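Local coordinates for uncharacterized protein (Staphylococcus aureus subsp. aureus Mu50, PDB 4QPV) that is of unknown function but is a DUF1672 family protein with a unique fold built on a kinked-helix-beta-beta-beta repeat, at residues Q57-N62 with A94-D99; V67-V72 with V79-H84; K151-G156 with I238-D243; F232-T237 with E280-G285. All coordinates share one frame; numbering follows the deposited sequence. Where two conformers were deposited one is given.

Interaction 1: Q57-N62 with A94-D99; sequences QFFMDN and ASIPFD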
loop_
_atom_site.group_PDB
_atom_site.type_symbol
_atom_site.label_atom_id
_atom_site.label_comp_id
_atom_site.label_asym_id
_atom_site.label_seq_id
_atom_site.Cartn_x
_atom_site.Cartn_y
_atom_site.Cartn_z
ATOM N N GLN A 57 12.102 -12.556 -7.655
ATOM C CA GLN A 57 13.198 -13.254 -6.978
ATOM C C GLN A 57 13.643 -12.476 -5.737
ATOM O O GLN A 57 13.923 -13.097 -4.711
ATOM C CB GLN A 57 14.396 -13.451 -7.930
ATOM C CG GLN A 57 15.579 -14.219 -7.304
ATOM C CD GLN A 57 16.790 -14.224 -8.202
ATOM O OE1 GLN A 57 16.804 -13.604 -9.269
ATOM N NE2 GLN A 57 17.827 -14.969 -7.823
ATOM N N PHE A 58 13.772 -11.131 -5.855
ATOM C CA PHE A 58 14.201 -10.291 -4.732
ATOM C C PHE A 58 13.309 -10.514 -3.489
ATOM O O PHE A 58 13.825 -10.677 -2.378
ATOM C CB PHE A 58 14.188 -8.802 -5.120
ATOM C CG PHE A 58 14.692 -7.883 -4.025
ATOM C CD1 PHE A 58 13.827 -7.394 -3.049
ATOM C CD2 PHE A 58 16.021 -7.469 -3.998
ATOM C CE1 PHE A 58 14.297 -6.551 -2.029
ATOM C CE2 PHE A 58 16.491 -6.627 -2.984
ATOM C CZ PHE A 58 15.627 -6.172 -2.005
ATOM N N PHE A 59 11.997 -10.507 -3.676
ATOM C CA PHE A 59 11.046 -10.662 -2.568
ATOM C C PHE A 59 11.085 -12.065 -1.995
ATOM O O PHE A 59 10.897 -12.218 -0.785
ATOM C CB PHE A 59 9.629 -10.270 -2.998
ATOM C CG PHE A 59 9.441 -8.774 -2.969
ATOM C CD1 PHE A 59 9.834 -7.988 -4.048
ATOM C CD2 PHE A 59 8.944 -8.140 -1.829
ATOM C CE1 PHE A 59 9.712 -6.589 -3.998
ATOM C CE2 PHE A 59 8.852 -6.746 -1.768
ATOM C CZ PHE A 59 9.237 -5.982 -2.851
HETATM N N MSE A 60 11.378 -13.089 -2.834
HETATM C CA MSE A 60 11.494 -14.454 -2.324
HETATM C C MSE A 60 12.792 -14.577 -1.504
HETATM O O MSE A 60 12.743 -15.053 -0.376
HETATM C CB MSE A 60 11.431 -15.508 -3.452
HETATM C CG MSE A 60 11.499 -16.968 -2.936
HETATM SE SE MSE A 60 10.093 -17.446 -1.628
HETATM C CE MSE A 60 8.610 -17.615 -2.862
ATOM N N ASP A 61 13.943 -14.126 -2.065
ATOM C CA ASP A 61 15.243 -14.193 -1.390
ATOM C C ASP A 61 15.265 -13.451 -0.041
ATOM O O ASP A 61 15.794 -13.976 0.942
ATOM C CB ASP A 61 16.341 -13.607 -2.289
ATOM C CG ASP A 61 16.699 -14.458 -3.499
ATOM O OD1 ASP A 61 16.331 -15.660 -3.518
ATOM O OD2 ASP A 61 17.323 -13.923 -4.431
ATOM N N ASN A 62 14.695 -12.251 0.004
ATOM C CA ASN A 62 14.776 -11.411 1.197
ATOM C C ASN A 62 13.623 -11.550 2.180
ATOM O O ASN A 62 13.866 -11.418 3.377
ATOM C CB ASN A 62 14.947 -9.930 0.801
ATOM C CG ASN A 62 16.297 -9.704 0.153
ATOM O OD1 ASN A 62 17.345 -9.876 0.786
ATOM N ND2 ASN A 62 16.316 -9.494 -1.159
ATOM N N ALA A 94 4.207 -3.363 -3.176
ATOM C CA ALA A 94 5.494 -2.750 -2.870
ATOM C C ALA A 94 6.241 -2.534 -4.153
ATOM O O ALA A 94 5.781 -2.984 -5.205
ATOM C CB ALA A 94 6.288 -3.687 -1.946
ATOM N N SER A 95 7.386 -1.845 -4.087
ATOM C CA SER A 95 8.234 -1.676 -5.267
ATOM C C SER A 95 9.684 -1.714 -4.870
ATOM O O SER A 95 10.045 -1.406 -3.719
ATOM C CB SER A 95 7.900 -0.398 -6.038
ATOM O OG SER A 95 8.441 0.748 -5.401
ATOM N N ILE A 96 10.529 -2.097 -5.833
ATOM C CA ILE A 96 11.963 -2.190 -5.622
ATOM C C ILE A 96 12.689 -1.557 -6.812
ATOM O O ILE A 96 12.374 -1.927 -7.949
ATOM C CB ILE A 96 12.416 -3.667 -5.365
ATOM C CG1 ILE A 96 13.928 -3.781 -5.076
ATOM C CG2 ILE A 96 11.982 -4.645 -6.472
ATOM C CD1 ILE A 96 14.379 -3.267 -3.711
ATOM N N PRO A 97 13.666 -0.647 -6.596
ATOM C CA PRO A 97 14.414 -0.130 -7.753
ATOM C C PRO A 97 15.564 -1.068 -8.096
ATOM O O PRO A 97 16.088 -1.768 -7.216
ATOM C CB PRO A 97 14.908 1.228 -7.255
ATOM C CG PRO A 97 15.117 1.027 -5.782
ATOM C CD PRO A 97 14.174 -0.059 -5.328
ATOM N N PHE A 98 15.989 -1.069 -9.365
ATOM C CA PHE A 98 17.159 -1.827 -9.795
ATOM C C PHE A 98 17.997 -1.031 -10.758
ATOM O O PHE A 98 17.449 -0.227 -11.509
ATOM C CB PHE A 98 16.733 -3.113 -10.534
ATOM C CG PHE A 98 16.094 -4.226 -9.753
ATOM C CD1 PHE A 98 16.739 -4.781 -8.649
ATOM C CD2 PHE A 98 14.934 -4.837 -10.214
ATOM C CE1 PHE A 98 16.178 -5.868 -7.966
ATOM C CE2 PHE A 98 14.415 -5.961 -9.571
ATOM C CZ PHE A 98 15.050 -6.477 -8.458
ATOM N N ASP A 99 19.299 -1.336 -10.839
ATOM C CA ASP A 99 20.145 -0.779 -11.899
ATOM C C ASP A 99 19.858 -1.599 -13.158
ATOM O O ASP A 99 19.341 -2.710 -13.045
ATOM C CB ASP A 99 21.644 -0.865 -11.528
ATOM C CG ASP A 99 22.048 -0.021 -10.337
ATOM O OD1 ASP A 99 21.416 1.041 -10.113
ATOM O OD2 ASP A 99 22.995 -0.415 -9.631
#

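Interaction 2: V67-V72 with V79-H84; sequences VKATNV and VEVFVH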
loop_
_atom_site.group_PDB
_atom_site.type_symbol
_atom_site.label_atom_id
_atom_site.label_comp_id
_atom_site.label_asym_id
_atom_site.label_seq_id
_atom_site.Cartn_x
_atom_site.Cartn_y
_atom_site.Cartn_z
ATOM N N VAL A 67 5.598 -13.199 -4.708
ATOM C CA VAL A 67 4.935 -11.975 -5.189
ATOM C C VAL A 67 4.803 -12.079 -6.707
ATOM O O VAL A 67 5.462 -12.923 -7.331
ATOM C CB VAL A 67 5.661 -10.646 -4.750
ATOM C CG1 VAL A 67 5.915 -10.634 -3.250
ATOM C CG2 VAL A 67 6.989 -10.444 -5.512
ATOM N N LYS A 68 3.980 -11.213 -7.281
ATOM C CA LYS A 68 3.770 -11.118 -8.725
ATOM C C LYS A 68 3.999 -9.660 -9.183
ATOM O O LYS A 68 3.375 -8.749 -8.645
ATOM C CB LYS A 68 2.343 -11.596 -9.087
ATOM C CG LYS A 68 2.055 -11.655 -10.585
ATOM C CD LYS A 68 2.546 -12.961 -11.210
ATOM C CE LYS A 68 2.274 -13.037 -12.692
ATOM N NZ LYS A 68 3.094 -14.102 -13.337
ATOM N N ALA A 69 4.866 -9.454 -10.199
ATOM C CA ALA A 69 5.087 -8.108 -10.741
ATOM C C ALA A 69 3.785 -7.553 -11.349
ATOM O O ALA A 69 3.058 -8.275 -12.032
ATOM C CB ALA A 69 6.181 -8.140 -11.810
ATOM N N THR A 70 3.485 -6.295 -11.071
ATOM C CA THR A 70 2.299 -5.637 -11.633
ATOM C C THR A 70 2.692 -4.533 -12.602
ATOM O O THR A 70 1.871 -4.107 -13.405
ATOM C CB THR A 70 1.435 -5.033 -10.518
ATOM O OG1 THR A 70 2.217 -4.044 -9.855
ATOM C CG2 THR A 70 0.922 -6.076 -9.540
ATOM N N ASN A 71 3.918 -4.016 -12.474
ATOM C CA ASN A 71 4.369 -2.926 -13.325
ATOM C C ASN A 71 5.857 -2.833 -13.334
ATOM O O ASN A 71 6.491 -2.984 -12.293
ATOM C CB ASN A 71 3.762 -1.565 -12.879
ATOM C CG ASN A 71 3.734 -0.512 -13.970
ATOM O OD1 ASN A 71 4.068 -0.773 -15.131
ATOM N ND2 ASN A 71 3.288 0.694 -13.631
ATOM N N VAL A 72 6.427 -2.583 -14.520
ATOM C CA VAL A 72 7.869 -2.403 -14.652
ATOM C C VAL A 72 8.079 -1.068 -15.319
ATOM O O VAL A 72 7.580 -0.850 -16.435
ATOM C CB VAL A 72 8.559 -3.566 -15.413
ATOM C CG1 VAL A 72 10.031 -3.247 -15.663
ATOM C CG2 VAL A 72 8.412 -4.886 -14.650
ATOM N N VAL A 79 15.593 1.043 -13.294
ATOM C CA VAL A 79 14.213 0.581 -13.422
ATOM C C VAL A 79 13.629 0.356 -12.031
ATOM O O VAL A 79 14.348 0.409 -11.022
ATOM C CB VAL A 79 14.102 -0.699 -14.300
ATOM C CG1 VAL A 79 14.599 -0.436 -15.727
ATOM C CG2 VAL A 79 14.853 -1.883 -13.665
ATOM N N GLU A 80 12.334 0.111 -11.992
ATOM C CA GLU A 80 11.598 -0.152 -10.756
ATOM C C GLU A 80 10.480 -1.147 -11.036
ATOM O O GLU A 80 9.788 -1.022 -12.047
ATOM C CB GLU A 80 11.047 1.147 -10.178
ATOM C CG GLU A 80 10.383 0.991 -8.813
ATOM C CD GLU A 80 10.069 2.331 -8.183
ATOM O OE1 GLU A 80 10.358 3.377 -8.812
ATOM O OE2 GLU A 80 9.540 2.336 -7.050
ATOM N N VAL A 81 10.324 -2.141 -10.146
ATOM C CA VAL A 81 9.305 -3.190 -10.265
ATOM C C VAL A 81 8.305 -3.047 -9.140
ATOM O O VAL A 81 8.701 -3.098 -7.975
ATOM C CB VAL A 81 9.885 -4.636 -10.250
ATOM C CG1 VAL A 81 8.830 -5.664 -10.660
ATOM C CG2 VAL A 81 11.123 -4.759 -11.108
ATOM N N PHE A 82 7.027 -2.915 -9.484
ATOM C CA PHE A 82 5.919 -2.859 -8.531
ATOM C C PHE A 82 5.443 -4.299 -8.432
ATOM O O PHE A 82 5.384 -4.980 -9.464
ATOM C CB PHE A 82 4.824 -1.920 -9.043
ATOM C CG PHE A 82 5.185 -0.464 -8.902
ATOM C CD1 PHE A 82 6.139 0.122 -9.742
ATOM C CD2 PHE A 82 4.576 0.328 -7.935
ATOM C CE1 PHE A 82 6.491 1.465 -9.590
ATOM C CE2 PHE A 82 4.931 1.675 -7.787
ATOM C CZ PHE A 82 5.878 2.232 -8.616
ATOM N N VAL A 83 5.166 -4.775 -7.215
ATOM C CA VAL A 83 4.739 -6.149 -6.991
ATOM C C VAL A 83 3.485 -6.187 -6.104
ATOM O O VAL A 83 3.263 -5.286 -5.303
ATOM C CB VAL A 83 5.866 -7.046 -6.386
ATOM C CG1 VAL A 83 7.114 -7.101 -7.283
ATOM C CG2 VAL A 83 6.233 -6.618 -4.950
ATOM N N HIS A 84 2.694 -7.247 -6.250
ATOM C CA HIS A 84 1.559 -7.528 -5.390
ATOM C C HIS A 84 1.807 -8.875 -4.740
ATOM O O HIS A 84 2.219 -9.836 -5.402
ATOM C CB HIS A 84 0.205 -7.504 -6.135
ATOM C CG HIS A 84 -0.972 -7.795 -5.238
ATOM N ND1 HIS A 84 -1.407 -6.877 -4.296
ATOM C CD2 HIS A 84 -1.757 -8.903 -5.161
ATOM C CE1 HIS A 84 -2.450 -7.437 -3.693
ATOM N NE2 HIS A 84 -2.705 -8.648 -4.180
#

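Interaction 3: K151-G156 with I238-D243; sequences KYKYTG and IDEMID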
loop_
_atom_site.group_PDB
_atom_site.type_symbol
_atom_site.label_atom_id
_atom_site.label_comp_id
_atom_site.label_asym_id
_atom_site.label_seq_id
_atom_site.Cartn_x
_atom_site.Cartn_y
_atom_site.Cartn_z
ATOM N N LYS A 151 -24.152 7.333 -0.374
ATOM C CA LYS A 151 -24.637 8.257 0.646
ATOM C C LYS A 151 -23.653 9.427 0.860
ATOM O O LYS A 151 -24.105 10.565 0.934
ATOM C CB LYS A 151 -24.880 7.525 1.980
ATOM C CG LYS A 151 -25.562 8.419 3.027
ATOM C CD LYS A 151 -25.681 7.777 4.390
ATOM C CE LYS A 151 -26.459 8.682 5.324
ATOM N NZ LYS A 151 -26.382 8.210 6.735
ATOM N N TYR A 152 -22.346 9.140 0.990
ATOM C CA TYR A 152 -21.343 10.176 1.276
ATOM C C TYR A 152 -20.582 10.648 0.040
ATOM O O TYR A 152 -19.610 11.407 0.158
ATOM C CB TYR A 152 -20.401 9.730 2.393
ATOM C CG TYR A 152 -21.146 9.599 3.706
ATOM C CD1 TYR A 152 -21.648 10.723 4.365
ATOM C CD2 TYR A 152 -21.406 8.345 4.260
ATOM C CE1 TYR A 152 -22.364 10.604 5.556
ATOM C CE2 TYR A 152 -22.139 8.212 5.442
ATOM C CZ TYR A 152 -22.608 9.344 6.091
ATOM O OH TYR A 152 -23.314 9.208 7.260
ATOM N N LYS A 153 -21.108 10.292 -1.147
ATOM C CA LYS A 153 -20.686 10.799 -2.442
ATOM C C LYS A 153 -19.168 10.708 -2.665
ATOM O O LYS A 153 -18.486 11.734 -2.792
ATOM C CB LYS A 153 -21.160 12.262 -2.596
ATOM C CG LYS A 153 -22.683 12.421 -2.523
ATOM C CD LYS A 153 -23.087 13.873 -2.578
ATOM C CE LYS A 153 -24.599 14.079 -2.571
ATOM N NZ LYS A 153 -25.213 13.685 -1.280
ATOM N N TYR A 154 -18.644 9.490 -2.703
ATOM C CA TYR A 154 -17.219 9.294 -2.953
ATOM C C TYR A 154 -16.991 8.004 -3.760
ATOM O O TYR A 154 -17.888 7.176 -3.929
ATOM C CB TYR A 154 -16.395 9.264 -1.613
ATOM C CG TYR A 154 -16.743 8.113 -0.681
ATOM C CD1 TYR A 154 -16.239 6.825 -0.901
ATOM C CD2 TYR A 154 -17.537 8.319 0.442
ATOM C CE1 TYR A 154 -16.587 5.759 -0.069
ATOM C CE2 TYR A 154 -17.919 7.254 1.262
ATOM C CZ TYR A 154 -17.421 5.982 1.020
ATOM O OH TYR A 154 -17.809 4.955 1.845
ATOM N N THR A 155 -15.768 7.847 -4.230
ATOM C CA THR A 155 -15.215 6.634 -4.836
ATOM C C THR A 155 -13.832 6.485 -4.254
ATOM O O THR A 155 -13.291 7.434 -3.674
ATOM C CB THR A 155 -15.159 6.721 -6.398
ATOM O OG1 THR A 155 -14.148 7.656 -6.769
ATOM C CG2 THR A 155 -16.495 7.084 -7.049
ATOM N N GLY A 156 -13.214 5.346 -4.478
ATOM C CA GLY A 156 -11.816 5.197 -4.119
ATOM C C GLY A 156 -11.018 5.267 -5.408
ATOM O O GLY A 156 -11.534 5.689 -6.448
ATOM N N ILE A 238 -16.914 18.834 5.160
ATOM C CA ILE A 238 -16.501 18.503 6.534
ATOM C C ILE A 238 -17.661 17.877 7.352
ATOM O O ILE A 238 -17.443 16.857 8.009
ATOM C CB ILE A 238 -15.840 19.677 7.307
ATOM C CG1 ILE A 238 -15.351 19.265 8.733
ATOM C CG2 ILE A 238 -16.731 20.930 7.369
ATOM C CD1 ILE A 238 -14.338 18.180 8.791
ATOM N N ASP A 239 -18.865 18.468 7.308
ATOM C CA ASP A 239 -19.996 17.932 8.083
ATOM C C ASP A 239 -20.335 16.510 7.672
ATOM O O ASP A 239 -20.521 15.662 8.541
ATOM C CB ASP A 239 -21.230 18.815 7.977
ATOM C CG ASP A 239 -21.050 20.044 8.819
ATOM O OD1 ASP A 239 -21.383 19.988 10.031
ATOM O OD2 ASP A 239 -20.568 21.063 8.280
ATOM N N GLU A 240 -20.336 16.227 6.363
ATOM C CA GLU A 240 -20.632 14.872 5.879
ATOM C C GLU A 240 -19.599 13.861 6.378
ATOM O O GLU A 240 -19.982 12.757 6.759
ATOM C CB GLU A 240 -20.712 14.862 4.351
ATOM C CG GLU A 240 -22.017 15.461 3.859
ATOM C CD GLU A 240 -21.894 15.945 2.432
ATOM O OE1 GLU A 240 -21.409 17.081 2.223
ATOM O OE2 GLU A 240 -22.194 15.145 1.520
HETATM N N MSE A 241 -18.310 14.271 6.464
HETATM C CA MSE A 241 -17.223 13.407 6.945
HETATM C C MSE A 241 -17.334 13.185 8.460
HETATM O O MSE A 241 -17.137 12.056 8.935
HETATM C CB MSE A 241 -15.848 13.950 6.541
HETATM C CG MSE A 241 -15.592 13.811 5.018
HETATM SE SE MSE A 241 -15.713 11.925 4.392
HETATM C CE MSE A 241 -17.446 11.951 3.582
ATOM N N ILE A 242 -17.728 14.224 9.200
ATOM C CA ILE A 242 -17.960 14.090 10.640
ATOM C C ILE A 242 -19.078 13.072 10.842
ATOM O O ILE A 242 -18.958 12.196 11.685
ATOM C CB ILE A 242 -18.303 15.462 11.295
ATOM C CG1 ILE A 242 -17.030 16.347 11.404
ATOM C CG2 ILE A 242 -18.991 15.281 12.678
ATOM C CD1 ILE A 242 -17.359 17.870 11.700
ATOM N N ASP A 243 -20.135 13.168 10.028
ATOM C CA ASP A 243 -21.277 12.266 10.150
ATOM C C ASP A 243 -20.893 10.833 9.785
ATOM O O ASP A 243 -21.244 9.915 10.518
ATOM C CB ASP A 243 -22.462 12.752 9.310
ATOM C CG ASP A 243 -23.703 11.923 9.553
ATOM O OD1 ASP A 243 -24.184 11.901 10.713
ATOM O OD2 ASP A 243 -24.203 11.309 8.582
HETATM O O HOH W 1 -23.758 12.978 1.986
HETATM O O HOH W 2 -19.619 14.031 1.002
HETATM O O HOH W 3 -23.478 16.466 -0.394
#

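Interaction 4: F232-T237 with E280-G285; sequences FTKDNT and EVIEVG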
loop_
_atom_site.group_PDB
_atom_site.type_symbol
_atom_site.label_atom_id
_atom_site.label_comp_id
_atom_site.label_asym_id
_atom_site.label_seq_id
_atom_site.Cartn_x
_atom_site.Cartn_y
_atom_site.Cartn_z
ATOM N N PHE A 232 -16.521 20.184 -4.847
ATOM C CA PHE A 232 -15.965 19.814 -3.552
ATOM C C PHE A 232 -15.128 20.931 -2.937
ATOM O O PHE A 232 -14.283 21.506 -3.611
ATOM C CB PHE A 232 -15.075 18.547 -3.674
ATOM C CG PHE A 232 -14.246 18.226 -2.447
ATOM C CD1 PHE A 232 -14.759 17.424 -1.429
ATOM C CD2 PHE A 232 -12.959 18.741 -2.298
ATOM C CE1 PHE A 232 -13.991 17.115 -0.309
ATOM C CE2 PHE A 232 -12.196 18.443 -1.165
ATOM C CZ PHE A 232 -12.721 17.643 -0.172
ATOM N N THR A 233 -15.323 21.183 -1.637
ATOM C CA THR A 233 -14.461 22.049 -0.835
ATOM C C THR A 233 -14.306 21.383 0.525
ATOM O O THR A 233 -15.165 20.593 0.902
ATOM C CB THR A 233 -14.988 23.495 -0.695
ATOM O OG1 THR A 233 -16.127 23.511 0.159
ATOM C CG2 THR A 233 -15.246 24.208 -2.041
ATOM N N LYS A 234 -13.262 21.730 1.284
ATOM C CA LYS A 234 -13.136 21.238 2.663
ATOM C C LYS A 234 -14.349 21.716 3.502
ATOM O O LYS A 234 -14.942 20.917 4.237
ATOM C CB LYS A 234 -11.820 21.710 3.325
ATOM C CG LYS A 234 -10.568 21.022 2.803
ATOM C CD LYS A 234 -9.279 21.675 3.306
ATOM C CE LYS A 234 -8.896 21.249 4.710
ATOM N NZ LYS A 234 -7.708 21.994 5.217
ATOM N N ASP A 235 -14.738 23.003 3.345
ATOM C CA ASP A 235 -15.847 23.598 4.091
ATOM C C ASP A 235 -17.207 22.955 3.766
ATOM O O ASP A 235 -18.042 22.837 4.663
ATOM C CB ASP A 235 -15.915 25.116 3.842
ATOM C CG ASP A 235 -14.840 25.945 4.536
ATOM O OD1 ASP A 235 -14.030 25.363 5.295
ATOM O OD2 ASP A 235 -14.821 27.177 4.334
ATOM N N ASN A 236 -17.455 22.555 2.496
ATOM C CA ASN A 236 -18.787 21.985 2.200
ATOM C C ASN A 236 -18.866 20.431 2.339
ATOM O O ASN A 236 -19.937 19.854 2.125
ATOM C CB ASN A 236 -19.317 22.456 0.821
ATOM C CG ASN A 236 -18.650 21.853 -0.410
ATOM O OD1 ASN A 236 -18.013 20.791 -0.379
ATOM N ND2 ASN A 236 -18.793 22.533 -1.532
ATOM N N THR A 237 -17.781 19.768 2.745
ATOM C CA THR A 237 -17.826 18.317 2.885
ATOM C C THR A 237 -17.433 17.897 4.323
ATOM O O THR A 237 -17.617 16.728 4.670
ATOM C CB THR A 237 -16.949 17.671 1.768
ATOM O OG1 THR A 237 -17.392 18.193 0.510
ATOM C CG2 THR A 237 -17.034 16.120 1.729
ATOM N N GLU A 280 -5.182 18.076 -1.390
ATOM C CA GLU A 280 -5.843 18.844 -0.338
ATOM C C GLU A 280 -6.939 17.952 0.214
ATOM O O GLU A 280 -7.806 17.496 -0.544
ATOM C CB GLU A 280 -6.392 20.184 -0.865
ATOM C CG GLU A 280 -7.079 21.008 0.216
ATOM C CD GLU A 280 -7.820 22.234 -0.274
ATOM O OE1 GLU A 280 -8.967 22.086 -0.753
ATOM O OE2 GLU A 280 -7.270 23.351 -0.140
ATOM N N VAL A 281 -6.873 17.632 1.495
ATOM C CA VAL A 281 -7.874 16.712 2.055
ATOM C C VAL A 281 -8.537 17.242 3.291
ATOM O O VAL A 281 -7.981 18.078 3.997
ATOM C CB VAL A 281 -7.222 15.314 2.401
ATOM C CG1 VAL A 281 -6.698 14.598 1.156
ATOM C CG2 VAL A 281 -6.125 15.443 3.460
ATOM N N ILE A 282 -9.697 16.673 3.581
ATOM C CA ILE A 282 -10.404 16.749 4.843
ATOM C C ILE A 282 -9.921 15.539 5.608
ATOM O O ILE A 282 -9.891 14.448 5.022
ATOM C CB ILE A 282 -11.951 16.698 4.678
ATOM C CG1 ILE A 282 -12.511 17.952 4.040
ATOM C CG2 ILE A 282 -12.644 16.387 6.028
ATOM C CD1 ILE A 282 -13.935 17.753 3.567
ATOM N N GLU A 283 -9.583 15.688 6.894
ATOM C CA GLU A 283 -9.201 14.539 7.712
ATOM C C GLU A 283 -10.068 14.517 8.962
ATOM O O GLU A 283 -10.175 15.539 9.645
ATOM C CB GLU A 283 -7.715 14.567 8.059
ATOM C CG GLU A 283 -7.194 13.253 8.615
ATOM C CD GLU A 283 -5.696 13.221 8.867
ATOM O OE1 GLU A 283 -4.942 13.901 8.132
ATOM O OE2 GLU A 283 -5.277 12.500 9.802
ATOM N N VAL A 284 -10.741 13.386 9.218
ATOM C CA VAL A 284 -11.563 13.211 10.426
ATOM C C VAL A 284 -11.141 11.912 11.108
ATOM O O VAL A 284 -11.160 10.852 10.476
ATOM C CB VAL A 284 -13.096 13.251 10.167
ATOM C CG1 VAL A 284 -13.869 12.984 11.448
ATOM C CG2 VAL A 284 -13.535 14.580 9.550
ATOM N N GLY A 285 -10.777 11.996 12.391
ATOM C CA GLY A 285 -10.406 10.807 13.151
ATOM C C GLY A 285 -11.611 9.907 13.379
ATOM O O GLY A 285 -12.732 10.399 13.562
HETATM O O HOH W 4 -11.216 23.405 0.070
#

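Interaction 1: Q57-N62 with A94-D99
Phe58 and Ile96 make the closest approach of this helix-on-sheet contact, a CH-pi interaction in which the methyl CD1 of Ile96 sits over one face of the Phe58 ring, 3.9 Å from its centroid and 24° off the ring normal. The methyl is shifted toward the rim, where Ile96 CD1 and Phe58 CZ are 3.6 Å apart. The opposite face of the same ring is covered from within the helix: Asn62 ND2 stands over its centre, 3.3 Å above the plane, and also bonds to Phe58 O. Carbonyl Phe58 O thus accepts from Asn62 N and Asn62 ND2, which reach it from opposite sides of its plane.

The remaining contacts are apolar. Ile96 CG2 meets the edge of the Phe59 ring at CE1 (3.9 Å), while Ala94 CB lies 3.8 Å from Phe59 CZ. Farther along the strand, the edge of the Phe98 ring meets Phe58 CB. With CG1 anti to the backbone N (chi1 -177°), Ile96 splits its branches between two aromatic rings.

Met118 and Leu121 of helix 116-133 also touch Phe58. No hydrogen bond joins helix 57-62 to strand 94-98, which implies cohesion by dispersion and hydrophobic burial.

Interaction 2: V67-V72 with V79-H84
Ala69 CB touches Val81 CG1 at 3.8 Å in the middle of an apolar row on one face of this antiparallel hairpin. On the same face, Val67 CG2 lies 3.7 Å from Val83 CB. Val67 CG1 is beside the backbone N (chi1 -51°), which leaves CG2 between the backbone N and the carbonyl carbon, and the two side chains meet at a slant. Val72 lies beside Val81, both side chains pointing the same way.

Backbone bonds join the two strands. Lys68 and His84 are a hydrogen-bonded pair, with Lys68 N to His84 O and His84 N to Lys68 O both 2.9 Å. Beyond the non-hydrogen-bonded pair Ala69 and Val83, the register slips by one residue: Thr70 and Asn71 both face Phe82, a classic beta bulge. Phe82 O takes a bond of 2.8 Å from Thr70 N, which stands 35° above the carbonyl plane, and a weak one from Asn71 N. The return bond, Phe82 N to Asn71 O, is nearly straight at 172° and lies in the carbonyl plane.

At the polar edge, Thr70 turns CG2 onto His84 CB (3.8 Å), while its OG1 is hydrogen-bonded to Met163 O. Asn71 ND2 bonds to Lys164 O, and His84 ND1 pairs with Asn93 OD1.

The valine-bearing face is packed against helix 48-63 through Ile51, Ala52 and Phe59. Strand 78-87 runs between 67-75 and 90-98, making it the central strand of the three-stranded sheet.

Interaction 3: K151-G156 with I238-D243
Tyr152 turns CG anti to its carbonyl carbon, whereas Asp243 sets CG anti to its backbone N (chi1 -173°), and the phenol and carboxylate meet. The contact joins the loop leading into strand 154-155 to the kinked helix 234-249, in a fold built on a kinked-helix-beta-beta-beta repeat.

Tyr152 OH donates to Asp243 OD2 at 2.6 Å. The oxygen lies at the ring edge, in its plane, but the hydroxyl meets it from 46° above the carboxylate plane; the two flat groups are turned 57° apart. Lys151 NZ makes a weak bond to the same hydroxyl and lies 4.2 Å from Asp243 OD2, too far for a salt bridge yet near enough that its charge may steady the carboxylate. Lys151 CG covers one face of the Tyr152 ring, which also stacks with Phe244.

Water serves the polar flank: one molecule donates to both Lys151 O and Glu240 OE2, each at 2.7 Å. The other carboxylate oxygen, Glu240 OE1, forms a salt bridge with Lys229. On the buried side, the bent chain of selenomethionine Met241 brings its terminal CE to 3.9 Å from Tyr152 CB.

Interaction 4: F232-T237 with E280-G285
Ile282 pushes its CD1 methyl into the start of helix 234-249, where Thr237, Lys234 and Phe232 are among the residues that meet it. Thr237 CB is 3.5 Å from Ile282 CD1, the two side chains crossing at about a right angle. Lys234 O lies 3.4 Å from the same methyl, Ile282 CD1, and the Phe232 ring touches it obliquely through CE1 and CZ. Lower on the chain, Ile282 CG1 passes Lys234 CG at 3.8 Å, the side chains running past each other in opposite directions. The methyl's position begins with CG1 anti to the carbonyl carbon (chi1 -70°).

Lys234 continues outward over the loop before the strand. Its CE comes within 3.4 Å of Val281 O, and its CD packs on Glu280 CG at 3.9 Å. The charged ends do not pair: Lys234 NZ and Glu280 OE2 stay 5.5 Å apart. One water instead bridges the segments, accepting from Lys234 N and donating to Glu280 OE1.

A capping box fixes the helix start. Thr233 OG1, at the N-cap, accepts from Asn236 N (2.9 Å), and Thr233 N answers to Asn236 OD1. That oxygen also takes the hydroxyl of Thr237 in its carbonyl plane, while Asn236 ND2 reaches Asn231 O. Ile282 also touches Ile238 of the helix and Ile264 of strand 259-265.

The two segments share no direct hydrogen bond, implying that aliphatic packing and a water bridge join them, while the direct bonds of the capping box stay within 232-237.

In the fold
The four contacts form two pairs on opposite sides of the chain's centre. Interactions 1 and 2 have centres 9 Å apart and share the sheet of strands 67-75, 78-87 and 90-98: Phe98 N lies 2.8 Å from Val79 O, a probable hydrogen bond, and Phe59 CE1 packs on Val83 CG2 at 3.6 Å. Interactions 3 and 4, also with centres 9 Å apart, both use helix 234-249 and reach the mixed sheet; Val284 CG2 packs on Met241 CB at 3.8 Å. Between the pairs, centres are 33 to 38 Å apart, and the nearest atoms of interactions 2 and 3 remain about 15 Å apart.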